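Local coordinates for protein Exo beta-1,2-glucooligosaccharide sophorohydrolase (non-reducing end) (Parabacteroides distasonis ATCC 8503, PDB 5Z06) that hydrolyses linear beta-1,2-glucan and beta-1,2-glucooligosaccharides of four or more units as an exo-type enzyme, releasing sophorose from the non-reducing end, at residues 346-351 and 413-418; 298-303 and 331-336. All blocks are in the same frame, centred on the assembly; numbering follows the deposited sequence.

Contact 1 (346-351 and 413-418); sequences EGVQRF and NDKEKQ
Val-348 points from helix 344-360 at the first turn of helix 414-428 and sets one methyl against Lys-415 and the other against Glu-416. The two helices belong to the helical catalytic domain of this GH144 enzyme, consistent with the (alpha/alpha)6-type fold of the six-hairpin glycosidases, and meet as a helix-helix pair: the axes of the two short segments run 9.9 Å apart at 43° between their N-to-C directions. Val-348 and Glu-416 are the residues whose CA atoms lie nearest across the pair. The valine side chain crosses both of its partners at about a right angle. Its CG1, anti to the backbone N (chi1 168°), lies 3.6 Å from Lys-415 CB and is also near CD, so it meets the flank of the lysine chain. CG2, beside the backbone N, fits against Glu-416, touching CG and CD and lying 3.4 Å from OE1. The glutamate chain is extended beyond CG, and this brings OE1 beside the valine methyl. That carboxylate is buried but not without partners: OE1 forms a salt bridge with Arg-344, and OE2 accepts from Gln-411 N, so Val-348 lies beside a charge that Arg-344 probably offsets in part. A bend at chi2 brings the Gln-349 amide near the outer methylenes of Lys-415, too close in the model to be relied on. Val-348 also touches Phe-409 and Ile-419. No hydrogen bond joins the segments. The start of helix 414-428 is instead fixed from within by Asn-413 at the N-cap, the donor somewhat tilted from its carbonyl plane. Asn-413 OD1 accepts from Glu-416 N at 2.8 Å, nearly straight at 174°.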
# COMPACT_ATOMS: atom_id res chain seq x y z
N GLU A 346 22.29 5.94 -13.20
CA GLU A 346 21.15 6.41 -12.41
C GLU A 346 21.11 5.62 -11.09
O GLU A 346 21.03 6.20 -10.03
CB GLU A 346 19.83 6.21 -13.14
CG GLU A 346 19.50 7.23 -14.22
CD GLU A 346 18.15 6.95 -14.88
OE1 GLU A 346 18.03 5.96 -15.66
OE2 GLU A 346 17.19 7.69 -14.58
N GLY A 347 21.17 4.29 -11.20
CA GLY A 347 21.20 3.39 -10.07
C GLY A 347 22.31 3.69 -9.09
O GLY A 347 22.10 3.77 -7.88
N VAL A 348 23.51 3.87 -9.63
CA VAL A 348 24.68 4.22 -8.86
C VAL A 348 24.45 5.53 -8.11
O VAL A 348 24.75 5.61 -6.91
CB VAL A 348 25.95 4.26 -9.75
CG1 VAL A 348 27.13 4.90 -9.03
CG2 VAL A 348 26.34 2.84 -10.18
N GLN A 349 23.90 6.53 -8.79
CA GLN A 349 23.62 7.82 -8.13
C GLN A 349 22.63 7.65 -6.99
O GLN A 349 22.85 8.18 -5.90
CB GLN A 349 23.09 8.88 -9.12
CG GLN A 349 24.17 9.51 -9.99
CD GLN A 349 25.42 9.86 -9.18
OE1 GLN A 349 26.50 9.37 -9.48
NE2 GLN A 349 25.26 10.65 -8.10
N ARG A 350 21.57 6.90 -7.25
CA ARG A 350 20.62 6.58 -6.20
C ARG A 350 21.31 5.91 -4.99
O ARG A 350 21.06 6.27 -3.86
CB ARG A 350 19.50 5.69 -6.72
CG ARG A 350 18.60 5.13 -5.62
CD ARG A 350 17.92 6.22 -4.82
NE ARG A 350 17.00 6.94 -5.67
CZ ARG A 350 15.71 6.64 -5.85
NH1 ARG A 350 15.13 5.64 -5.21
NH2 ARG A 350 15.00 7.35 -6.72
N PHE A 351 22.16 4.93 -5.26
CA PHE A 351 22.80 4.17 -4.18
C PHE A 351 23.82 4.97 -3.39
O PHE A 351 24.01 4.72 -2.19
CB PHE A 351 23.33 2.84 -4.70
CG PHE A 351 22.26 1.77 -4.70
CD1 PHE A 351 21.42 1.59 -5.79
CD2 PHE A 351 22.07 0.98 -3.57
CE1 PHE A 351 20.43 0.62 -5.78
CE2 PHE A 351 21.09 0.01 -3.56
CZ PHE A 351 20.27 -0.17 -4.66
N ASN A 413 35.24 1.31 -10.03
CA ASN A 413 35.24 2.76 -10.22
C ASN A 413 34.99 3.40 -8.87
O ASN A 413 34.66 2.70 -7.91
CB ASN A 413 34.22 3.19 -11.27
CG ASN A 413 32.81 2.82 -10.90
OD1 ASN A 413 32.32 3.20 -9.85
ND2 ASN A 413 32.13 2.10 -11.79
N ASP A 414 35.17 4.71 -8.77
CA ASP A 414 35.18 5.34 -7.45
C ASP A 414 33.81 5.27 -6.80
O ASP A 414 33.74 5.14 -5.59
CB ASP A 414 35.67 6.79 -7.48
CG ASP A 414 34.70 7.72 -8.18
OD1 ASP A 414 34.15 7.28 -9.20
OD2 ASP A 414 34.49 8.87 -7.71
N LYS A 415 32.75 5.40 -7.61
CA LYS A 415 31.39 5.43 -7.09
C LYS A 415 30.93 4.09 -6.56
O LYS A 415 30.34 4.02 -5.48
CB LYS A 415 30.41 5.95 -8.14
CG LYS A 415 30.51 7.44 -8.32
CD LYS A 415 29.43 7.96 -9.27
CE LYS A 415 29.39 9.48 -9.26
NZ LYS A 415 30.58 10.14 -9.84
N GLU A 416 31.16 3.03 -7.32
CA GLU A 416 30.75 1.71 -6.88
C GLU A 416 31.63 1.22 -5.72
O GLU A 416 31.14 0.59 -4.81
CB GLU A 416 30.71 0.74 -8.05
CG GLU A 416 29.66 1.20 -9.05
CD GLU A 416 29.22 0.15 -10.01
OE1 GLU A 416 28.69 0.54 -11.07
OE2 GLU A 416 29.42 -1.06 -9.75
N LYS A 417 32.91 1.56 -5.77
CA LYS A 417 33.80 1.38 -4.63
C LYS A 417 33.23 2.04 -3.36
O LYS A 417 33.20 1.40 -2.30
CB LYS A 417 35.19 1.93 -4.96
CG LYS A 417 36.20 1.90 -3.83
CD LYS A 417 36.88 0.55 -3.67
CE LYS A 417 37.92 0.56 -2.56
NZ LYS A 417 38.92 1.68 -2.69
N GLN A 418 32.77 3.29 -3.47
CA GLN A 418 32.17 4.00 -2.34
C GLN A 418 30.86 3.35 -1.84
O GLN A 418 30.63 3.23 -0.63
CB GLN A 418 31.91 5.44 -2.71
CG GLN A 418 31.57 6.32 -1.53
CD GLN A 418 31.11 7.71 -1.94
OE1 GLN A 418 31.69 8.32 -2.86
NE2 GLN A 418 30.08 8.22 -1.26

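Contact 2 (298-303 and 331-336); sequences YYWEGA and MAIVAG
Ile-333 is the bump of this contact, projecting from helix 323-338 between Tyr-299 and Trp-300 of the loop that follows helix 284-297. This helix-against-loop packing lies within the helical catalytic domain, consistent with an (alpha/alpha)6-type fold, where a type I beta turn from Trp-300 to Ala-303 folds the loop back. The isoleucine forks over the loop. Its CD1 reaches the Tyr-299 backbone, 3.6 Å from O, which is also hydrogen-bonded to Arg-350 NH1, and lies 4.2 Å from Tyr-299 CB. CG2 fits instead against the six-membered part of the indole, 4.0 Å from Trp-300 CZ3 and almost as near CE3, approaching the ring obliquely. Trp-300 holds its CG anti to its own backbone N (chi1 -169°), which carries the indole across the isoleucine at about a right angle. Cutting Ile-333 back to an alanine is likely to open a gap between the indole and the helix and to cost Tyr-299 CB and O their contact with CD1. Tyr-299 OH is hydrogen-bonded to Ala-669 N of helix 665-680. Beside this wedge, Ala-332 CB meets the Tyr-299 ring obliquely, 4.3 Å from CD2.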
# COMPACT_ATOMS: atom_id res chain seq x y z
N TYR A 298 7.48 2.70 -7.58
CA TYR A 298 7.30 3.03 -6.19
C TYR A 298 8.61 3.41 -5.47
O TYR A 298 8.62 4.29 -4.61
CB TYR A 298 6.64 1.84 -5.49
CG TYR A 298 6.25 2.14 -4.10
CD1 TYR A 298 7.18 2.07 -3.09
CD2 TYR A 298 4.97 2.54 -3.79
CE1 TYR A 298 6.85 2.36 -1.79
CE2 TYR A 298 4.60 2.83 -2.48
CZ TYR A 298 5.56 2.75 -1.49
OH TYR A 298 5.27 3.05 -0.20
N TYR A 299 9.69 2.73 -5.81
CA TYR A 299 10.98 2.84 -5.14
C TYR A 299 11.91 3.75 -5.91
O TYR A 299 12.93 4.18 -5.38
CB TYR A 299 11.60 1.45 -4.99
CG TYR A 299 10.64 0.57 -4.30
CD1 TYR A 299 10.56 0.57 -2.92
CD2 TYR A 299 9.74 -0.20 -5.02
CE1 TYR A 299 9.62 -0.21 -2.26
CE2 TYR A 299 8.79 -0.96 -4.38
CZ TYR A 299 8.72 -0.96 -3.02
OH TYR A 299 7.78 -1.74 -2.43
N TRP A 300 11.58 4.00 -7.18
CA TRP A 300 12.35 4.91 -7.98
C TRP A 300 11.78 6.33 -7.90
O TRP A 300 12.18 7.08 -7.02
CB TRP A 300 12.46 4.37 -9.40
CG TRP A 300 13.47 5.15 -10.15
CD1 TRP A 300 13.25 5.98 -11.20
CD2 TRP A 300 14.86 5.20 -9.87
NE1 TRP A 300 14.44 6.52 -11.62
CE2 TRP A 300 15.45 6.07 -10.80
CE3 TRP A 300 15.68 4.57 -8.92
CZ2 TRP A 300 16.81 6.34 -10.82
CZ3 TRP A 300 17.03 4.83 -8.94
CH2 TRP A 300 17.59 5.71 -9.89
N GLU A 301 10.86 6.71 -8.78
CA GLU A 301 10.28 8.03 -8.72
C GLU A 301 9.46 8.24 -7.45
O GLU A 301 9.30 9.37 -6.99
CB GLU A 301 9.40 8.25 -9.95
CG GLU A 301 8.13 7.44 -9.96
CD GLU A 301 7.44 7.48 -11.29
OE1 GLU A 301 7.92 6.84 -12.24
OE2 GLU A 301 6.37 8.13 -11.34
N GLY A 302 8.93 7.16 -6.90
CA GLY A 302 8.19 7.23 -5.66
C GLY A 302 9.02 7.31 -4.40
O GLY A 302 8.46 7.43 -3.30
N ALA A 303 10.34 7.22 -4.51
CA ALA A 303 11.17 7.25 -3.32
C ALA A 303 11.05 8.59 -2.62
O ALA A 303 10.83 9.62 -3.25
CB ALA A 303 12.63 6.99 -3.65
N MET A 331 16.45 -3.87 -3.75
CA MET A 331 16.51 -5.04 -4.61
C MET A 331 15.68 -4.88 -5.87
O MET A 331 16.14 -5.27 -6.93
CB MET A 331 16.10 -6.29 -3.84
CG MET A 331 17.10 -6.55 -2.75
SD MET A 331 16.42 -7.68 -1.55
CE MET A 331 17.03 -9.15 -2.29
N ALA A 332 14.51 -4.25 -5.74
CA ALA A 332 13.71 -3.86 -6.89
C ALA A 332 14.49 -2.93 -7.79
O ALA A 332 14.40 -3.03 -9.02
CB ALA A 332 12.40 -3.20 -6.45
N ILE A 333 15.26 -2.01 -7.21
CA ILE A 333 16.04 -1.10 -8.02
C ILE A 333 17.16 -1.83 -8.76
O ILE A 333 17.38 -1.61 -9.96
CB ILE A 333 16.58 0.11 -7.23
CG1 ILE A 333 15.43 0.98 -6.77
CG2 ILE A 333 17.47 0.94 -8.11
CD1 ILE A 333 15.76 1.94 -5.64
N VAL A 334 17.85 -2.74 -8.08
CA VAL A 334 18.87 -3.54 -8.75
C VAL A 334 18.26 -4.29 -9.95
O VAL A 334 18.82 -4.25 -11.06
CB VAL A 334 19.54 -4.51 -7.77
CG1 VAL A 334 20.36 -5.57 -8.48
CG2 VAL A 334 20.42 -3.73 -6.83
N ALA A 335 17.12 -4.94 -9.73
CA ALA A 335 16.40 -5.62 -10.80
C ALA A 335 16.09 -4.65 -11.92
O ALA A 335 16.26 -4.98 -13.08
CB ALA A 335 15.09 -6.23 -10.28
N GLY A 336 15.63 -3.46 -11.54
CA GLY A 336 15.21 -2.43 -12.48
C GLY A 336 16.37 -1.97 -13.35
O GLY A 336 16.17 -1.63 -14.52

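Overall arrangement
From the N terminus the chain first passes through its beta-sheet regions and reaches contact 2 after helix 284-297. Contact 2 closes a loop of 27 residues when helix 323-338 returns to the 298-303 turn. Helix 344-360 follows directly, and contact 1 closes a second, 61-residue loop when helix 414-428 packs on it. The loops are in series, neither nested nor crossed, with contact centres about 15 Å apart on the same side of the chain's centre. Arg-350 of helix 344-360 bridges them, probably hydrogen-bonding through NH1 and NH2 to the carbonyls of Tyr-299 and Trp-300. This ties the 298-303 loop to helices 323-338 and 344-360, the second of which meets helix 414-428 at the more peripheral contact 1.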